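Local coordinates for anthrone oxidase-like protein (Streptomyces ambofaciens, PDB 5F9P) that acts as a C–C bond-cleaving oxygenase in atypical angucycline biosynthesis, probably a monooxygenase that opens ring B of its substrate, at residues A[91-99]-A[167-175]; A[152-161]-A[174-185]. All blocks are in the same frame, centred on the assembly; numbering follows the deposited sequence.

Contact 1. Residues A[91-99]-A[167-175]; sequences TSIRLMQNE and RGLEGAFVI
In the closed antiparallel barrel, L95 of strand 92-105 pairs with R167, where strand 155-167 ends and the chain loops round into strand 172-180. Two bonds make this hydrogen-bonded pair: L95 N to R167 O and R167 N to L95 O, each 2.9 Å. The same two residues also meet by their side chains, with L95 CD1 lying 4.1 Å above one face of the R167 guanidinium, offset toward the rim; Y73 adds a cation-pi contact to this arginine. Beyond R167 the chain turns through G168, whose O is 3.4 Å from R94 CG. Residues 172-175 then cross strand 92-99 at 70°, with no backbone bond between them. M96, a selenomethionine, reaches L169, F173 and I175. CG anti to the carbonyl carbon and a chain extended at chi2 (168°) carry SE to 3.8 Å from L169 CD1 and 4.1 Å from I175 CD1; the F173 ring is approached obliquely, its centroid 4.7 Å from SE in a Met-aromatic contact. Farther along, the N98 amide stands nearly perpendicular to that ring, the planes 87° apart, with OD1 3.3 Å from F173 CE2. N98 ND2 is hydrogen-bonded to T11 O on strand 10-17, whereas the buried OD1 has no hydrogen-bonding partner in the model. Backbone bonding thus secures one end, while the other relies on packing that sets the N98 amide oxygen against F173 and I175 carbons, probably unfavourably for it.

Contact 2. Residues A[152-161]-A[174-185]; sequences VPGFRAHVVL and VISYSQWDSKQA
Residues 155-161 and 174-180 are paired parts of the beta hairpin of strands 155-167 and 172-180, interrupted near one end by a classic beta bulge in which R156 and A157 both face Q179. Q179 O takes the R156 N-H at 2.8 Å and a weak bond from A157 N. The bulge turns R156 toward the other strand; its chain, extended from CG to NE, brings NE 2.7 Å from D181 OD1. This salt bridge uses the anti lone pair of the carboxylate and lies near the guanidinium plane, although the two flat groups are 68° apart. NH1 turns to a second acid, D121. On the face carrying F155 and W180, F155 CG lies anti to the backbone N (chi1 166°), and its ring makes an edge-to-face (T-shaped) pair with the W180 six-membered ring, planes 79° apart. F155 CB also sits over that face, while V152 CG1 touches the indole edge, 3.8 Å from W180 CZ3. Indole NE1 donates to S178 OG at 2.9 Å, helping F155 and V152 to hold the ring's rotation. Farther along, H158 NE2 and S176 OG are hydrogen-bonded at 2.7 Å at the imidazole edge. A bulged antiparallel hairpin leading into helix 183-190, with S182 as its N-cap, is consistent with the alpha-beta barrel of the dimeric alpha-beta barrel clan, here closed within one chain.

Contacts 1 and 2 lie on opposite sides of the chain's centre, their centres about 20 Å apart, yet strand 172-180 runs through both and they share V174 and I175. Strand 155-167 lies between strands 92-105 and 172-180 in the barrel sheet, and L161 joins the two contacts: its CB is 3.8 Å from N98 CB and 3.7 Å from E99 O. While I175 packs on N98 through CD1 and on L161 through CB, V174 packs against helix 135-142. A glycerol, probably from the crystallisation liquor, is hydrogen-bonded to S176 OG in contact 2; it may mark a pocket, though it does not by itself locate the active site.

Contact 1. Residues A[91-99]-A[167-175]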
ATOM      1  N   THR A  91      -4.420 -16.001  -5.275  1.00 18.16           N
ATOM      2  CA  THR A  91      -4.429 -16.955  -4.186  1.00 17.70           C
ATOM      3  C   THR A  91      -5.038 -16.299  -2.958  1.00 17.21           C
ATOM      4  O   THR A  91      -5.502 -16.980  -2.042  1.00 15.33           O
ATOM      5  CB  THR A  91      -3.010 -17.444  -3.877  1.00 23.52           C
ATOM      6  OG1 THR A  91      -2.138 -16.309  -3.791  1.00 17.69           O
ATOM      7  CG2 THR A  91      -2.515 -18.391  -4.993  1.00 21.97           C
ATOM      8  N   SER A  92      -5.030 -14.971  -2.937  1.00 13.51           N
ATOM      9  CA  SER A  92      -5.740 -14.223  -1.901  1.00 15.79           C
ATOM     10  C   SER A  92      -6.076 -12.794  -2.334  1.00 14.70           C
ATOM     11  O   SER A  92      -5.436 -12.218  -3.227  1.00 13.82           O
ATOM     12  CB  SER A  92      -4.939 -14.181  -0.594  1.00 18.01           C
ATOM     13  OG  SER A  92      -3.833 -13.293  -0.697  1.00 18.28           O
ATOM     14  N   ILE A  93      -7.078 -12.231  -1.670  1.00 14.05           N
ATOM     15  CA  ILE A  93      -7.537 -10.873  -1.906  1.00 13.40           C
ATOM     16  C   ILE A  93      -7.792 -10.216  -0.558  1.00 16.00           C
ATOM     17  O   ILE A  93      -8.529 -10.758   0.271  1.00 16.73           O
ATOM     18  CB  ILE A  93      -8.862 -10.883  -2.674  1.00 13.62           C
ATOM     19  CG1 ILE A  93      -8.663 -11.416  -4.093  1.00 15.00           C
ATOM     20  CG2 ILE A  93      -9.501  -9.493  -2.665  1.00 14.81           C
ATOM     21  CD1 ILE A  93      -9.978 -11.779  -4.784  1.00 17.30           C
ATOM     22  N   ARG A  94      -7.183  -9.059  -0.333  1.00 11.82           N
ATOM     23  CA  ARG A  94      -7.446  -8.278   0.868  1.00 14.02           C
ATOM     24  C   ARG A  94      -7.712  -6.834   0.478  1.00 16.35           C
ATOM     25  O   ARG A  94      -6.854  -6.176  -0.119  1.00 14.84           O
ATOM     26  CB  ARG A  94      -6.270  -8.344   1.848  1.00 12.14           C
ATOM     27  CG  ARG A  94      -6.239  -9.609   2.703  1.00 20.89           C
ATOM     28  CD  ARG A  94      -5.035 -10.454   2.388  1.00 25.25           C
ATOM     29  NE  ARG A  94      -4.173 -10.623   3.554  1.00 33.54           N
ATOM     30  CZ  ARG A  94      -2.919 -11.070   3.506  1.00 35.03           C
ATOM     31  NH1 ARG A  94      -2.357 -11.377   2.336  1.00 28.88           N
ATOM     32  NH2 ARG A  94      -2.219 -11.187   4.629  1.00 33.08           N
ATOM     33  N   LEU A  95      -8.908  -6.352   0.801  1.00 13.34           N
ATOM     34  CA  LEU A  95      -9.284  -4.987   0.474  1.00 14.57           C
ATOM     35  C   LEU A  95      -9.355  -4.231   1.779  1.00 15.04           C
ATOM     36  O   LEU A  95     -10.284  -4.435   2.578  1.00 13.57           O
ATOM     37  CB  LEU A  95     -10.637  -4.940  -0.244  1.00 12.68           C
ATOM     38  CG  LEU A  95     -10.932  -5.954  -1.350  1.00 13.44           C
ATOM     39  CD1 LEU A  95     -12.377  -5.777  -1.808  1.00 15.99           C
ATOM     40  CD2 LEU A  95      -9.978  -5.831  -2.536  1.00 11.34           C
HETATM   41  N   MSE A  96      -8.379  -3.355   1.994  1.00 13.50           N
HETATM   42  CA  MSE A  96      -8.139  -2.801   3.317  1.00 11.88           C
HETATM   43  C   MSE A  96      -8.407  -1.304   3.396  1.00 14.16           C
HETATM   44  O   MSE A  96      -7.869  -0.530   2.613  1.00 12.21           O
HETATM   45  CB  MSE A  96      -6.699  -3.098   3.734  1.00 11.93           C
HETATM   46  CG  MSE A  96      -6.418  -4.579   3.992  1.00 14.50           C
HETATM   47 SE   MSE A  96      -4.503  -4.921   4.136  0.84 17.45          SE
HETATM   48  CE  MSE A  96      -4.024  -4.546   2.262  1.00 11.76           C
ATOM     49  N   GLN A  97      -9.231  -0.896   4.357  1.00 11.75           N
ATOM     50  CA  GLN A  97      -9.550   0.515   4.527  1.00 11.80           C
ATOM     51  C   GLN A  97      -8.733   1.088   5.674  1.00 13.14           C
ATOM     52  O   GLN A  97      -8.695   0.514   6.762  1.00 14.18           O
ATOM     53  CB  GLN A  97     -11.054   0.697   4.784  1.00 12.93           C
ATOM     54  CG  GLN A  97     -11.930   0.006   3.741  1.00 15.97           C
ATOM     55  CD  GLN A  97     -13.416   0.079   4.073  1.00 15.57           C
ATOM     56  OE1 GLN A  97     -13.886   1.066   4.625  1.00 16.18           O
ATOM     57  NE2 GLN A  97     -14.155  -0.970   3.738  1.00 14.90           N
ATOM     58  N   ASN A  98      -8.088   2.226   5.431  1.00 11.94           N
ATOM     59  CA  ASN A  98      -7.121   2.782   6.364  1.00 11.33           C
ATOM     60  C   ASN A  98      -7.234   4.278   6.508  1.00 14.25           C
ATOM     61  O   ASN A  98      -7.821   4.960   5.667  1.00 16.21           O
ATOM     62  CB  ASN A  98      -5.695   2.509   5.867  1.00 15.07           C
ATOM     63  CG  ASN A  98      -5.528   1.117   5.330  1.00 15.60           C
ATOM     64  OD1 ASN A  98      -5.200   0.190   6.071  1.00 15.45           O
ATOM     65  ND2 ASN A  98      -5.774   0.951   4.035  1.00 14.26           N
ATOM     66  N   GLU A  99      -6.627   4.790   7.568  1.00 15.39           N
ATOM     67  CA  GLU A  99      -6.350   6.210   7.662  1.00 17.47           C
ATOM     68  C   GLU A  99      -4.842   6.369   7.768  1.00 16.31           C
ATOM     69  O   GLU A  99      -4.140   5.457   8.213  1.00 13.91           O
ATOM     70  CB  GLU A  99      -7.064   6.843   8.854  1.00 15.40           C
ATOM     71  CG  GLU A  99      -6.561   6.400  10.198  1.00 23.86           C
ATOM     72  CD  GLU A  99      -7.428   6.937  11.340  1.00 35.63           C
ATOM     73  OE1 GLU A  99      -7.052   6.746  12.516  1.00 37.24           O
ATOM     74  OE2 GLU A  99      -8.487   7.547  11.059  1.00 39.44           O
ATOM     75  N   ARG A 167     -11.910  -6.319   4.024  1.00 16.18           N
ATOM     76  CA  ARG A 167     -12.526  -7.530   3.498  1.00 15.58           C
ATOM     77  C   ARG A 167     -11.419  -8.510   3.184  1.00 17.23           C
ATOM     78  O   ARG A 167     -10.507  -8.196   2.424  1.00 18.35           O
ATOM     79  CB  ARG A 167     -13.364  -7.218   2.252  1.00 16.97           C
ATOM     80  CG  ARG A 167     -14.469  -6.185   2.527  1.00 20.94           C
ATOM     81  CD  ARG A 167     -15.148  -5.695   1.261  1.00 22.57           C
ATOM     82  NE  ARG A 167     -15.686  -6.814   0.499  1.00 27.59           N
ATOM     83  CZ  ARG A 167     -16.490  -6.696  -0.552  1.00 28.94           C
ATOM     84  NH1 ARG A 167     -16.863  -5.495  -0.975  1.00 24.87           N
ATOM     85  NH2 ARG A 167     -16.928  -7.785  -1.173  1.00 31.24           N
ATOM     86  N   GLY A 168     -11.474  -9.691   3.788  1.00 15.32           N
ATOM     87  CA  GLY A 168     -10.466 -10.700   3.547  1.00 15.97           C
ATOM     88  C   GLY A 168      -9.384 -10.692   4.607  1.00 20.40           C
ATOM     89  O   GLY A 168      -8.414 -11.434   4.520  1.00 19.84           O
ATOM     90  N   LEU A 169      -9.544  -9.841   5.610  1.00 19.25           N
ATOM     91  CA  LEU A 169      -8.594  -9.771   6.717  1.00 21.58           C
ATOM     92  C   LEU A 169      -9.368  -9.392   7.979  1.00 26.57           C
ATOM     93  O   LEU A 169     -10.138  -8.432   7.977  1.00 26.87           O
ATOM     94  CB  LEU A 169      -7.497  -8.739   6.416  1.00 23.66           C
ATOM     95  CG  LEU A 169      -6.394  -8.443   7.442  1.00 22.61           C
ATOM     96  CD1 LEU A 169      -5.457  -7.364   6.927  1.00 19.38           C
ATOM     97  CD2 LEU A 169      -6.973  -8.011   8.771  1.00 25.35           C
ATOM     98  N   GLU A 170      -9.183 -10.158   9.047  1.00 25.61           N
ATOM     99  CA  GLU A 170      -9.873  -9.867  10.296  1.00 29.49           C
ATOM    100  C   GLU A 170      -8.908  -9.462  11.403  1.00 23.01           C
ATOM    101  O   GLU A 170      -7.738  -9.816  11.374  1.00 23.09           O
ATOM    102  CB  GLU A 170     -10.733 -11.052  10.738  1.00 36.26           C
ATOM    103  CG  GLU A 170     -12.199 -10.918  10.318  1.00 40.65           C
ATOM    104  CD  GLU A 170     -12.855  -9.632  10.842  1.00 49.58           C
ATOM    105  OE1 GLU A 170     -12.264  -8.955  11.723  1.00 39.63           O
ATOM    106  OE2 GLU A 170     -13.968  -9.300  10.367  1.00 48.47           O
ATOM    107  N   GLY A 171      -9.413  -8.711  12.371  1.00 20.36           N
ATOM    108  CA  GLY A 171      -8.603  -8.279  13.496  1.00 22.33           C
ATOM    109  C   GLY A 171      -7.963  -6.945  13.187  1.00 19.50           C
ATOM    110  O   GLY A 171      -8.185  -6.377  12.112  1.00 21.00           O
ATOM    111  N   ALA A 172      -7.162  -6.452  14.121  1.00 15.83           N
ATOM    112  CA  ALA A 172      -6.500  -5.167  13.964  1.00 16.62           C
ATOM    113  C   ALA A 172      -5.283  -5.311  13.060  1.00 14.59           C
ATOM    114  O   ALA A 172      -4.642  -6.359  13.033  1.00 13.05           O
ATOM    115  CB  ALA A 172      -6.091  -4.617  15.315  1.00 15.09           C
ATOM    116  N   PHE A 173      -4.953  -4.251  12.327  1.00 13.11           N
ATOM    117  CA  PHE A 173      -3.770  -4.292  11.480  1.00 13.47           C
ATOM    118  C   PHE A 173      -3.205  -2.897  11.224  1.00 12.67           C
ATOM    119  O   PHE A 173      -3.913  -1.894  11.330  1.00 15.70           O
ATOM    120  CB  PHE A 173      -4.075  -5.016  10.157  1.00 10.33           C
ATOM    121  CG  PHE A 173      -5.034  -4.283   9.277  1.00 11.23           C
ATOM    122  CD1 PHE A 173      -6.406  -4.390   9.478  1.00 14.34           C
ATOM    123  CD2 PHE A 173      -4.569  -3.487   8.246  1.00 12.08           C
ATOM    124  CE1 PHE A 173      -7.306  -3.709   8.658  1.00 15.22           C
ATOM    125  CE2 PHE A 173      -5.455  -2.801   7.420  1.00 15.25           C
ATOM    126  CZ  PHE A 173      -6.823  -2.907   7.627  1.00 12.43           C
ATOM    127  N   VAL A 174      -1.913  -2.833  10.918  1.00 12.08           N
ATOM    128  CA  VAL A 174      -1.289  -1.570  10.536  1.00 11.94           C
ATOM    129  C   VAL A 174      -0.417  -1.856   9.340  1.00 11.73           C
ATOM    130  O   VAL A 174      -0.115  -3.013   9.045  1.00 12.41           O
ATOM    131  CB  VAL A 174      -0.437  -0.949  11.643  1.00 12.13           C
ATOM    132  CG1 VAL A 174      -1.273  -0.708  12.881  1.00 12.83           C
ATOM    133  CG2 VAL A 174       0.754  -1.838  11.960  1.00  9.70           C
ATOM    134  N   ILE A 175      -0.017  -0.802   8.641  1.00 10.00           N
ATOM    135  CA  ILE A 175       0.700  -0.986   7.391  1.00 11.26           C
ATOM    136  C   ILE A 175       1.870  -0.048   7.332  1.00 12.19           C
ATOM    137  O   ILE A 175       1.775   1.113   7.747  1.00 12.45           O
ATOM    138  CB  ILE A 175      -0.220  -0.727   6.169  1.00 12.40           C
ATOM    139  CG1 ILE A 175      -1.171  -1.905   5.979  1.00 12.70           C
ATOM    140  CG2 ILE A 175       0.613  -0.472   4.898  1.00 10.54           C
ATOM    141  CD1 ILE A 175      -2.286  -1.638   4.991  1.00 15.47           C
TER

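Contact 2. Residues A[152-161]-A[174-185]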
ATOM      1  N   VAL A 152      18.891   7.256   6.566  1.00 16.60           N
ATOM      2  CA  VAL A 152      19.351   6.038   5.905  1.00 19.97           C
ATOM      3  C   VAL A 152      19.582   6.310   4.410  1.00 21.06           C
ATOM      4  O   VAL A 152      18.739   6.916   3.752  1.00 19.10           O
ATOM      5  CB  VAL A 152      18.317   4.903   6.056  1.00 19.52           C
ATOM      6  CG1 VAL A 152      18.709   3.697   5.193  1.00 17.39           C
ATOM      7  CG2 VAL A 152      18.139   4.522   7.542  1.00 15.48           C
ATOM      8  N   PRO A 153      20.735   5.872   3.876  1.00 21.75           N
ATOM      9  CA  PRO A 153      21.058   6.116   2.463  1.00 20.52           C
ATOM     10  C   PRO A 153      20.063   5.439   1.530  1.00 19.39           C
ATOM     11  O   PRO A 153      19.847   4.233   1.642  1.00 18.62           O
ATOM     12  CB  PRO A 153      22.434   5.466   2.303  1.00 21.88           C
ATOM     13  CG  PRO A 153      23.001   5.416   3.705  1.00 24.15           C
ATOM     14  CD  PRO A 153      21.819   5.160   4.577  1.00 20.78           C
ATOM     15  N   GLY A 154      19.472   6.207   0.621  1.00 21.01           N
ATOM     16  CA  GLY A 154      18.570   5.648  -0.374  1.00 21.50           C
ATOM     17  C   GLY A 154      17.119   5.680   0.067  1.00 16.66           C
ATOM     18  O   GLY A 154      16.204   5.392  -0.712  1.00 19.38           O
ATOM     19  N   PHE A 155      16.900   6.027   1.327  1.00 16.46           N
ATOM     20  CA  PHE A 155      15.544   6.116   1.830  1.00 17.10           C
ATOM     21  C   PHE A 155      14.894   7.374   1.284  1.00 17.21           C
ATOM     22  O   PHE A 155      15.505   8.448   1.311  1.00 19.13           O
ATOM     23  CB  PHE A 155      15.522   6.144   3.355  1.00 14.70           C
ATOM     24  CG  PHE A 155      14.193   6.560   3.925  1.00 16.23           C
ATOM     25  CD1 PHE A 155      13.159   5.641   4.054  1.00 14.08           C
ATOM     26  CD2 PHE A 155      13.967   7.877   4.306  1.00 14.75           C
ATOM     27  CE1 PHE A 155      11.928   6.031   4.582  1.00 14.27           C
ATOM     28  CE2 PHE A 155      12.741   8.268   4.832  1.00 14.85           C
ATOM     29  CZ  PHE A 155      11.716   7.338   4.961  1.00 11.42           C
ATOM     30  N   ARG A 156      13.664   7.256   0.796  1.00 12.32           N
ATOM     31  CA  ARG A 156      12.947   8.433   0.296  1.00 14.40           C
ATOM     32  C   ARG A 156      11.781   8.871   1.172  1.00 15.46           C
ATOM     33  O   ARG A 156      11.627  10.065   1.455  1.00 13.44           O
ATOM     34  CB  ARG A 156      12.445   8.198  -1.130  1.00 13.27           C
ATOM     35  CG  ARG A 156      13.559   8.013  -2.145  1.00 16.55           C
ATOM     36  CD  ARG A 156      12.976   7.774  -3.540  1.00 15.15           C
ATOM     37  NE  ARG A 156      14.034   7.729  -4.539  1.00 17.63           N
ATOM     38  CZ  ARG A 156      13.826   7.600  -5.841  1.00 19.17           C
ATOM     39  NH1 ARG A 156      12.582   7.487  -6.311  1.00 17.14           N
ATOM     40  NH2 ARG A 156      14.864   7.579  -6.666  1.00 17.21           N
ATOM     41  N   ALA A 157      10.946   7.918   1.585  1.00 12.48           N
ATOM     42  CA  ALA A 157       9.728   8.265   2.321  1.00 13.49           C
ATOM     43  C   ALA A 157       9.081   7.072   3.009  1.00 11.45           C
ATOM     44  O   ALA A 157       9.320   5.909   2.639  1.00 11.10           O
ATOM     45  CB  ALA A 157       8.706   8.960   1.381  1.00 11.24           C
ATOM     46  N   HIS A 158       8.265   7.364   4.017  1.00  9.40           N
ATOM     47  CA  HIS A 158       7.574   6.322   4.776  1.00 10.64           C
ATOM     48  C   HIS A 158       6.176   6.778   5.140  1.00 13.41           C
ATOM     49  O   HIS A 158       5.993   7.858   5.724  1.00 13.74           O
ATOM     50  CB  HIS A 158       8.330   5.955   6.064  1.00 11.41           C
ATOM     51  CG  HIS A 158       7.787   4.735   6.756  1.00 11.23           C
ATOM     52  ND1 HIS A 158       7.825   4.573   8.128  1.00 10.41           N
ATOM     53  CD2 HIS A 158       7.206   3.614   6.264  1.00 10.32           C
ATOM     54  CE1 HIS A 158       7.297   3.403   8.448  1.00 13.64           C
ATOM     55  NE2 HIS A 158       6.912   2.801   7.337  1.00 11.08           N
ATOM     56  N   VAL A 159       5.198   5.951   4.789  1.00 10.25           N
ATOM     57  CA  VAL A 159       3.811   6.161   5.185  1.00 10.71           C
ATOM     58  C   VAL A 159       3.385   5.054   6.144  1.00 10.06           C
ATOM     59  O   VAL A 159       3.613   3.866   5.870  1.00  9.25           O
ATOM     60  CB  VAL A 159       2.868   6.123   3.954  1.00 12.03           C
ATOM     61  CG1 VAL A 159       1.429   6.362   4.387  1.00 10.31           C
ATOM     62  CG2 VAL A 159       3.308   7.155   2.896  1.00 10.47           C
ATOM     63  N   VAL A 160       2.771   5.428   7.262  1.00  8.48           N
ATOM     64  CA  VAL A 160       2.240   4.429   8.193  1.00  9.18           C
ATOM     65  C   VAL A 160       0.738   4.562   8.209  1.00  9.89           C
ATOM     66  O   VAL A 160       0.213   5.642   8.460  1.00 12.35           O
ATOM     67  CB  VAL A 160       2.787   4.621   9.636  1.00 12.37           C
ATOM     68  CG1 VAL A 160       2.190   3.585  10.596  1.00  9.51           C
ATOM     69  CG2 VAL A 160       4.317   4.549   9.645  1.00 10.42           C
ATOM     70  N   LEU A 161       0.039   3.470   7.932  1.00 11.41           N
ATOM     71  CA  LEU A 161      -1.416   3.491   7.929  1.00 10.48           C
ATOM     72  C   LEU A 161      -1.992   2.670   9.072  1.00 13.26           C
ATOM     73  O   LEU A 161      -1.480   1.590   9.408  1.00 10.97           O
ATOM     74  CB  LEU A 161      -1.957   2.949   6.607  1.00 12.18           C
ATOM     75  CG  LEU A 161      -1.352   3.510   5.319  1.00 13.88           C
ATOM     76  CD1 LEU A 161      -1.918   2.775   4.102  1.00 18.76           C
ATOM     77  CD2 LEU A 161      -1.676   4.968   5.230  1.00 16.33           C
ATOM     78  N   VAL A 174      -1.913  -2.833  10.918  1.00 12.08           N
ATOM     79  CA  VAL A 174      -1.289  -1.570  10.536  1.00 11.94           C
ATOM     80  C   VAL A 174      -0.417  -1.856   9.340  1.00 11.73           C
ATOM     81  O   VAL A 174      -0.115  -3.013   9.045  1.00 12.41           O
ATOM     82  CB  VAL A 174      -0.437  -0.949  11.643  1.00 12.13           C
ATOM     83  CG1 VAL A 174      -1.273  -0.708  12.881  1.00 12.83           C
ATOM     84  CG2 VAL A 174       0.754  -1.838  11.960  1.00  9.70           C
ATOM     85  N   ILE A 175      -0.017  -0.802   8.641  1.00 10.00           N
ATOM     86  CA  ILE A 175       0.700  -0.986   7.391  1.00 11.26           C
ATOM     87  C   ILE A 175       1.870  -0.048   7.332  1.00 12.19           C
ATOM     88  O   ILE A 175       1.775   1.113   7.747  1.00 12.45           O
ATOM     89  CB  ILE A 175      -0.220  -0.727   6.169  1.00 12.40           C
ATOM     90  CG1 ILE A 175      -1.171  -1.905   5.979  1.00 12.70           C
ATOM     91  CG2 ILE A 175       0.613  -0.472   4.898  1.00 10.54           C
ATOM     92  CD1 ILE A 175      -2.286  -1.638   4.991  1.00 15.47           C
ATOM     93  N   SER A 176       2.982  -0.575   6.830  1.00  9.64           N
ATOM     94  CA  SER A 176       4.175   0.203   6.573  1.00 11.93           C
ATOM     95  C   SER A 176       4.371   0.281   5.060  1.00  9.54           C
ATOM     96  O   SER A 176       4.460  -0.754   4.398  1.00 10.75           O
ATOM     97  CB  SER A 176       5.384  -0.510   7.192  1.00 10.07           C
ATOM     98  OG  SER A 176       6.579   0.160   6.846  1.00 11.13           O
ATOM     99  N   TYR A 177       4.449   1.488   4.516  1.00 10.95           N
ATOM    100  CA  TYR A 177       4.612   1.667   3.067  1.00  8.95           C
ATOM    101  C   TYR A 177       5.754   2.658   2.853  1.00 10.09           C
ATOM    102  O   TYR A 177       5.630   3.825   3.209  1.00 10.21           O
ATOM    103  CB  TYR A 177       3.299   2.196   2.468  1.00 11.71           C
ATOM    104  CG  TYR A 177       3.304   2.516   0.983  1.00 12.29           C
ATOM    105  CD1 TYR A 177       3.825   3.711   0.510  1.00 11.48           C
ATOM    106  CD2 TYR A 177       2.762   1.625   0.057  1.00 10.62           C
ATOM    107  CE1 TYR A 177       3.817   4.012  -0.854  1.00 11.47           C
ATOM    108  CE2 TYR A 177       2.748   1.912  -1.295  1.00 10.98           C
ATOM    109  CZ  TYR A 177       3.273   3.105  -1.749  1.00 11.26           C
ATOM    110  OH  TYR A 177       3.251   3.385  -3.103  1.00 11.20           O
ATOM    111  N   SER A 178       6.878   2.183   2.319  1.00  8.28           N
ATOM    112  CA  SER A 178       8.060   3.020   2.151  1.00  8.66           C
ATOM    113  C   SER A 178       8.594   3.073   0.709  1.00 11.10           C
ATOM    114  O   SER A 178       8.373   2.156  -0.088  1.00 11.50           O
ATOM    115  CB  SER A 178       9.176   2.616   3.134  1.00  9.59           C
ATOM    116  OG  SER A 178       9.609   1.272   2.977  1.00 11.02           O
ATOM    117  N   GLN A 179       9.297   4.160   0.398  1.00 12.59           N
ATOM    118  CA  GLN A 179       9.905   4.378  -0.914  1.00 13.08           C
ATOM    119  C   GLN A 179      11.432   4.469  -0.825  1.00 15.14           C
ATOM    120  O   GLN A 179      11.973   5.120   0.076  1.00 12.56           O
ATOM    121  CB  GLN A 179       9.377   5.673  -1.532  1.00 12.00           C
ATOM    122  CG  GLN A 179       7.872   5.700  -1.731  1.00 14.00           C
ATOM    123  CD  GLN A 179       7.388   7.053  -2.221  1.00 16.90           C
ATOM    124  OE1 GLN A 179       7.897   8.094  -1.803  1.00 18.22           O
ATOM    125  NE2 GLN A 179       6.413   7.043  -3.121  1.00 15.57           N
ATOM    126  N   TRP A 180      12.114   3.845  -1.787  1.00 11.76           N
ATOM    127  CA  TRP A 180      13.567   3.735  -1.774  1.00 11.98           C
ATOM    128  C   TRP A 180      14.156   4.081  -3.157  1.00 17.42           C
ATOM    129  O   TRP A 180      13.445   4.025  -4.165  1.00 13.22           O
ATOM    130  CB  TRP A 180      13.955   2.309  -1.357  1.00 13.38           C
ATOM    131  CG  TRP A 180      13.497   1.977   0.036  1.00 13.43           C
ATOM    132  CD1 TRP A 180      12.255   1.543   0.425  1.00 12.76           C
ATOM    133  CD2 TRP A 180      14.285   2.059   1.223  1.00 14.27           C
ATOM    134  NE1 TRP A 180      12.228   1.352   1.790  1.00 15.94           N
ATOM    135  CE2 TRP A 180      13.460   1.679   2.304  1.00 14.90           C
ATOM    136  CE3 TRP A 180      15.612   2.434   1.480  1.00 16.24           C
ATOM    137  CZ2 TRP A 180      13.919   1.652   3.619  1.00 11.10           C
ATOM    138  CZ3 TRP A 180      16.070   2.408   2.794  1.00 15.48           C
ATOM    139  CH2 TRP A 180      15.222   2.017   3.843  1.00 13.82           C
ATOM    140  N   ASP A 181      15.442   4.440  -3.199  1.00 15.10           N
ATOM    141  CA  ASP A 181      16.101   4.795  -4.459  1.00 16.82           C
ATOM    142  C   ASP A 181      16.130   3.634  -5.423  1.00 16.64           C
ATOM    143  O   ASP A 181      16.072   3.824  -6.635  1.00 19.04           O
ATOM    144  CB  ASP A 181      17.552   5.243  -4.229  1.00 19.40           C
ATOM    145  CG  ASP A 181      17.654   6.661  -3.712  1.00 23.96           C
ATOM    146  OD1 ASP A 181      16.631   7.372  -3.763  1.00 22.03           O
ATOM    147  OD2 ASP A 181      18.760   7.068  -3.265  1.00 28.77           O
ATOM    148  N   SER A 182      16.268   2.432  -4.878  1.00 17.34           N
ATOM    149  CA  SER A 182      16.476   1.247  -5.687  1.00 17.10           C
ATOM    150  C   SER A 182      16.284  -0.018  -4.866  1.00 16.46           C
ATOM    151  O   SER A 182      16.257   0.029  -3.638  1.00 14.18           O
ATOM    152  CB  SER A 182      17.896   1.248  -6.251  1.00 20.49           C
ATOM    153  OG  SER A 182      18.853   1.227  -5.205  1.00 20.04           O
ATOM    154  N   LYS A 183      16.157  -1.147  -5.560  1.00 14.08           N
ATOM    155  CA  LYS A 183      16.145  -2.455  -4.925  1.00 15.42           C
ATOM    156  C   LYS A 183      17.410  -2.589  -4.070  1.00 18.72           C
ATOM    157  O   LYS A 183      17.372  -3.065  -2.931  1.00 16.65           O
ATOM    158  CB  LYS A 183      16.121  -3.540  -6.008  1.00 17.35           C
ATOM    159  CG  LYS A 183      15.903  -4.976  -5.529  1.00 17.12           C
ATOM    160  CD  LYS A 183      15.626  -5.854  -6.743  1.00 18.21           C
ATOM    161  CE  LYS A 183      14.887  -7.110  -6.378  1.00 17.43           C
ATOM    162  NZ  LYS A 183      15.827  -8.098  -5.762  1.00 28.07           N
ATOM    163  N   GLN A 184      18.525  -2.136  -4.631  1.00 21.16           N
ATOM    164  CA  GLN A 184      19.833  -2.279  -3.994  1.00 22.53           C
ATOM    165  C   GLN A 184      19.932  -1.502  -2.691  1.00 18.81           C
ATOM    166  O   GLN A 184      20.394  -2.027  -1.693  1.00 18.90           O
ATOM    167  CB  GLN A 184      20.950  -1.868  -4.964  1.00 22.50           C
ATOM    168  CG  GLN A 184      21.154  -2.852  -6.135  1.00 33.50           C
ATOM    169  CD  GLN A 184      19.983  -2.894  -7.143  1.00 39.38           C
ATOM    170  OE1 GLN A 184      19.372  -1.863  -7.478  1.00 26.85           O
ATOM    171  NE2 GLN A 184      19.682  -4.099  -7.639  1.00 37.46           N
ATOM    172  N   ALA A 185      19.500  -0.247  -2.704  1.00 18.49           N
ATOM    173  CA  ALA A 185      19.480   0.561  -1.492  1.00 17.41           C
ATOM    174  C   ALA A 185      18.572  -0.056  -0.415  1.00 19.79           C
ATOM    175  O   ALA A 185      18.907  -0.055   0.777  1.00 18.96           O
ATOM    176  CB  ALA A 185      19.031   1.983  -1.816  1.00 18.63           C
TER
HETATM  177  O   HOH W   1      20.699   1.602   2.070  1.00 16.10           O
HETATM  178  O   HOH W   2      14.845   5.221  -9.013  1.00 26.82           O